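Local coordinates for ABC-type phosphate transport system, periplasmic component (Lactobacillus brevis, PDB 4ECF), which probably serves as the solute-binding component of a PstSACB-type ABC transporter, capturing phosphate for import across the cytoplasmic membrane, at residues A2-Q15 / G31-G44. Numbering follows the deposited sequence.
Sequences AGESITAVGSTALQ and GTFINVQGGGTGTG. With PO4 (phosphate ion), chain B.
S11 and T41 touch beside a bound phosphate, S11 CB lying 3.6 Å from T41 OG1. T12 and T41 each give the ion both a backbone N-H and a hydroxyl, T12 to O3 and T41 to O2. T12 OG1, 2.7 Å from phosphate O3, sits between its own backbone N and carbonyl carbon (chi1 70°), which brings hydroxyl and amide to the same oxygen. A13 N adds a nearly straight bond to O4 at 2.9 Å. S11 OG lies between phosphate O4, at 2.9 Å, and the carboxylate of D59. The turns after both strands thus supply only backbone N-H and hydroxyl groups, G40 being the N-cap of the helix from T41; R127 adds a positive charge, and S131, G132 and T133 complete the site.

Behind it, strands 4-10 and 32-39 run parallel, bonded alternately from E4 N to Q37 N, as in A8 N to N35 O at 2.9 Å. G10 N is shared between Q37 O and, weakly, G38 O, while G40 N bonds to G10 O at 2.9 Å. A water joins S11 O to Q37 O.

One face carries S5, T7 and V9 beside F33, N35 and Q37. The S5 hydroxyl oxygen, OG, touches F33 CB at 3.4 Å, and V9 CG1 lies along the Q37 chain. On the other, I6 and I34 run side by side, CG1 to CG1 at 4.0 Å, under helix 218-228, while V36 meets helix 15-28, the right-handed crossover of this beta-alpha-beta unit. Strand 55-58 pairs with strand 4-10 along its other edge.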
loop_
_atom_site.group_PDB
_atom_site.type_symbol
_atom_site.label_atom_id
_atom_site.label_comp_id
_atom_site.label_asym_id
_atom_site.label_seq_id
_atom_site.Cartn_x
_atom_site.Cartn_y
_atom_site.Cartn_z
ATOM N N ALA A 2 -7.141 32.632 8.948
ATOM C CA ALA A 2 -7.846 32.122 7.728
ATOM C C ALA A 2 -6.994 31.050 7.016
ATOM O O ALA A 2 -7.193 29.848 7.218
ATOM C CB ALA A 2 -8.186 33.280 6.791
ATOM N N GLY A 3 -6.055 31.497 6.187
ATOM C CA GLY A 3 -5.077 30.615 5.559
ATOM C C GLY A 3 -5.662 29.767 4.438
ATOM O O GLY A 3 -6.814 29.920 4.066
ATOM N N GLU A 4 -4.830 28.890 3.897
ATOM C CA GLU A 4 -5.154 28.051 2.754
ATOM C C GLU A 4 -5.177 26.646 3.261
ATOM O O GLU A 4 -4.218 26.186 3.866
ATOM C CB GLU A 4 -4.067 28.094 1.676
ATOM C CG GLU A 4 -3.996 29.289 0.764
ATOM C CD GLU A 4 -2.818 29.131 -0.194
ATOM O OE1 GLU A 4 -1.681 28.996 0.283
ATOM O OE2 GLU A 4 -3.019 29.125 -1.418
ATOM N N SER A 5 -6.261 25.937 2.948
ATOM C CA SER A 5 -6.462 24.569 3.363
ATOM C C SER A 5 -6.733 23.678 2.158
ATOM O O SER A 5 -7.379 24.078 1.193
ATOM C CB SER A 5 -7.650 24.440 4.310
ATOM O OG SER A 5 -7.462 25.241 5.460
ATOM N N ILE A 6 -6.240 22.457 2.233
ATOM C CA ILE A 6 -6.585 21.390 1.266
ATOM C C ILE A 6 -6.802 20.074 2.042
ATOM O O ILE A 6 -6.347 19.925 3.173
ATOM C CB ILE A 6 -5.521 21.164 0.165
ATOM C CG1 ILE A 6 -4.206 20.599 0.790
ATOM C CG2 ILE A 6 -5.330 22.424 -0.706
ATOM C CD1 ILE A 6 -3.127 20.188 -0.246
ATOM N N THR A 7 -7.464 19.114 1.385
ATOM C CA THR A 7 -7.751 17.801 1.929
ATOM C C THR A 7 -7.391 16.695 0.928
ATOM O O THR A 7 -7.745 16.756 -0.266
ATOM C CB THR A 7 -9.198 17.701 2.353
ATOM O OG1 THR A 7 -9.496 18.701 3.357
ATOM C CG2 THR A 7 -9.552 16.335 2.923
ATOM N N ALA A 8 -6.616 15.722 1.421
ATOM C CA ALA A 8 -6.206 14.519 0.687
ATOM C C ALA A 8 -6.771 13.311 1.413
ATOM O O ALA A 8 -6.652 13.220 2.645
ATOM C CB ALA A 8 -4.692 14.433 0.654
ATOM N N VAL A 9 -7.430 12.414 0.693
ATOM C CA VAL A 9 -8.004 11.229 1.320
ATOM C C VAL A 9 -7.708 9.968 0.477
ATOM O O VAL A 9 -7.431 10.070 -0.715
ATOM C CB VAL A 9 -9.517 11.311 1.519
ATOM C CG1 VAL A 9 -9.933 12.653 2.143
ATOM C CG2 VAL A 9 -10.266 11.029 0.241
ATOM N N GLY A 10 -7.755 8.805 1.123
ATOM C CA GLY A 10 -7.714 7.516 0.401
ATOM C C GLY A 10 -6.742 6.511 0.975
ATOM O O GLY A 10 -6.867 6.115 2.122
ATOM N N SER A 11 -5.874 6.004 0.107
ATOM C CA SER A 11 -4.958 4.945 0.467
ATOM C C SER A 11 -4.397 4.995 1.872
ATOM O O SER A 11 -3.737 5.983 2.252
ATOM C CB SER A 11 -3.811 4.934 -0.512
ATOM O OG SER A 11 -2.743 4.134 -0.003
ATOM N N THR A 12 -4.658 3.955 2.663
ATOM C CA THR A 12 -4.030 3.835 3.978
ATOM C C THR A 12 -2.552 3.415 3.905
ATOM O O THR A 12 -1.770 3.750 4.805
ATOM C CB THR A 12 -4.832 2.906 4.939
ATOM O OG1 THR A 12 -4.733 1.553 4.506
ATOM C CG2 THR A 12 -6.292 3.344 4.961
ATOM N N ALA A 13 -2.145 2.779 2.813
ATOM C CA ALA A 13 -0.729 2.503 2.599
ATOM C C ALA A 13 0.107 3.786 2.430
ATOM O O ALA A 13 1.259 3.865 2.874
ATOM C CB ALA A 13 -0.520 1.605 1.391
ATOM N N LEU A 14 -0.503 4.809 1.815
ATOM C CA LEU A 14 0.169 6.042 1.455
ATOM C C LEU A 14 -0.033 7.114 2.560
ATOM O O LEU A 14 0.735 8.068 2.690
ATOM C CB LEU A 14 -0.410 6.532 0.137
ATOM C CG LEU A 14 0.225 7.728 -0.565
ATOM C CD1 LEU A 14 1.761 7.760 -0.530
ATOM C CD2 LEU A 14 -0.351 7.841 -1.983
ATOM N N GLN A 15 -1.025 6.882 3.402
ATOM C CA GLN A 15 -1.423 7.829 4.409
ATOM C C GLN A 15 -0.238 8.296 5.273
ATOM O O GLN A 15 -0.106 9.499 5.565
ATOM C CB GLN A 15 -2.532 7.244 5.264
ATOM C CG GLN A 15 -3.167 8.263 6.201
ATOM C CD GLN A 15 -4.363 7.705 6.946
ATOM O OE1 GLN A 15 -4.885 6.638 6.612
ATOM N NE2 GLN A 15 -4.827 8.458 7.950
ATOM N N GLY A 31 0.565 29.664 7.456
ATOM C CA GLY A 31 -0.797 29.947 7.002
ATOM C C GLY A 31 -1.357 28.849 6.109
ATOM O O GLY A 31 -2.251 29.097 5.307
ATOM N N THR A 32 -0.768 27.660 6.186
ATOM C CA THR A 32 -1.220 26.536 5.390
ATOM C C THR A 32 -1.728 25.387 6.269
ATOM O O THR A 32 -1.236 25.154 7.336
ATOM C CB THR A 32 -0.164 26.034 4.390
ATOM O OG1 THR A 32 0.961 25.477 5.081
ATOM C CG2 THR A 32 0.236 27.132 3.405
ATOM N N PHE A 33 -2.682 24.627 5.734
ATOM C CA PHE A 33 -3.332 23.534 6.440
ATOM C C PHE A 33 -3.564 22.399 5.470
ATOM O O PHE A 33 -4.102 22.617 4.389
ATOM C CB PHE A 33 -4.692 23.987 6.991
ATOM C CG PHE A 33 -4.589 25.135 7.943
ATOM C CD1 PHE A 33 -4.559 26.439 7.453
ATOM C CD2 PHE A 33 -4.447 24.917 9.310
ATOM C CE1 PHE A 33 -4.421 27.527 8.322
ATOM C CE2 PHE A 33 -4.317 26.002 10.185
ATOM C CZ PHE A 33 -4.302 27.297 9.684
ATOM N N ILE A 34 -3.129 21.192 5.835
ATOM C CA ILE A 34 -3.298 20.031 4.985
ATOM C C ILE A 34 -3.936 18.945 5.828
ATOM O O ILE A 34 -3.315 18.411 6.755
ATOM C CB ILE A 34 -1.946 19.552 4.381
ATOM C CG1 ILE A 34 -1.321 20.716 3.564
ATOM C CG2 ILE A 34 -2.138 18.278 3.548
ATOM C CD1 ILE A 34 0.077 20.395 3.083
ATOM N N ASN A 35 -5.153 18.570 5.438
ATOM C CA ASN A 35 -5.949 17.594 6.162
ATOM C C ASN A 35 -5.839 16.289 5.424
ATOM O O ASN A 35 -6.024 16.254 4.232
ATOM C CB ASN A 35 -7.386 18.051 6.168
ATOM C CG ASN A 35 -7.550 19.370 6.853
ATOM O OD1 ASN A 35 -7.408 19.456 8.061
ATOM N ND2 ASN A 35 -7.785 20.425 6.070
ATOM N N VAL A 36 -5.520 15.209 6.136
ATOM C CA VAL A 36 -5.291 13.908 5.497
ATOM C C VAL A 36 -6.230 12.898 6.149
ATOM O O VAL A 36 -6.370 12.856 7.390
ATOM C CB VAL A 36 -3.826 13.447 5.677
ATOM C CG1 VAL A 36 -3.572 12.204 4.859
ATOM C CG2 VAL A 36 -2.853 14.543 5.242
ATOM N N GLN A 37 -6.910 12.133 5.317
ATOM C CA GLN A 37 -7.739 11.027 5.801
ATOM C C GLN A 37 -7.355 9.735 5.101
ATOM O O GLN A 37 -6.746 9.731 4.034
ATOM C CB GLN A 37 -9.219 11.266 5.486
ATOM C CG GLN A 37 -9.812 12.543 6.071
ATOM C CD GLN A 37 -11.254 12.801 5.620
ATOM O OE1 GLN A 37 -11.954 11.908 5.083
ATOM N NE2 GLN A 37 -11.723 14.012 5.869
ATOM N N GLY A 38 -7.789 8.629 5.710
ATOM C CA GLY A 38 -7.707 7.305 5.088
ATOM C C GLY A 38 -8.937 7.012 4.252
ATOM O O GLY A 38 -9.437 7.898 3.517
ATOM N N GLY A 39 -9.461 5.787 4.376
ATOM C CA GLY A 39 -10.597 5.321 3.580
ATOM C C GLY A 39 -10.313 4.258 2.541
ATOM O O GLY A 39 -11.220 3.540 2.101
ATOM N N GLY A 40 -9.065 4.182 2.127
ATOM C CA GLY A 40 -8.611 3.225 1.143
ATOM C C GLY A 40 -8.511 3.854 -0.232
ATOM O O GLY A 40 -9.161 4.867 -0.522
ATOM N N THR A 41 -7.804 3.156 -1.108
ATOM C CA THR A 41 -7.605 3.582 -2.486
ATOM C C THR A 41 -8.920 3.848 -3.195
ATOM O O THR A 41 -9.083 4.858 -3.866
ATOM C CB THR A 41 -6.760 2.551 -3.262
ATOM O OG1 THR A 41 -5.401 2.669 -2.807
ATOM C CG2 THR A 41 -6.829 2.794 -4.770
ATOM N N GLY A 42 -9.878 2.937 -3.034
ATOM C CA GLY A 42 -11.166 3.061 -3.733
ATOM C C GLY A 42 -11.941 4.324 -3.408
ATOM O O GLY A 42 -12.505 5.005 -4.312
ATOM N N THR A 43 -11.921 4.687 -2.125
ATOM C CA THR A 43 -12.509 5.927 -1.646
ATOM C C THR A 43 -11.711 7.148 -2.178
ATOM O O THR A 43 -12.299 8.147 -2.609
ATOM C CB THR A 43 -12.546 5.926 -0.109
ATOM O OG1 THR A 43 -13.468 4.922 0.349
ATOM C CG2 THR A 43 -12.991 7.239 0.427
ATOM N N GLY A 44 -10.389 7.065 -2.193
ATOM C CA GLY A 44 -9.574 8.114 -2.744
ATOM C C GLY A 44 -9.943 8.431 -4.182
ATOM O O GLY A 44 -10.157 9.582 -4.539
HETATM P P PO4 B . -5.173 0.827 0.781
HETATM O O1 PO4 B . -4.997 -0.681 0.915
HETATM O O2 PO4 B . -5.873 1.232 -0.465
HETATM O O3 PO4 B . -5.808 1.436 2.000
HETATM O O4 PO4 B . -3.715 1.500 0.742
HETATM O O HOH W 1 -8.404 23.095 7.187
HETATM O O HOH W 2 -4.522 8.672 2.713
#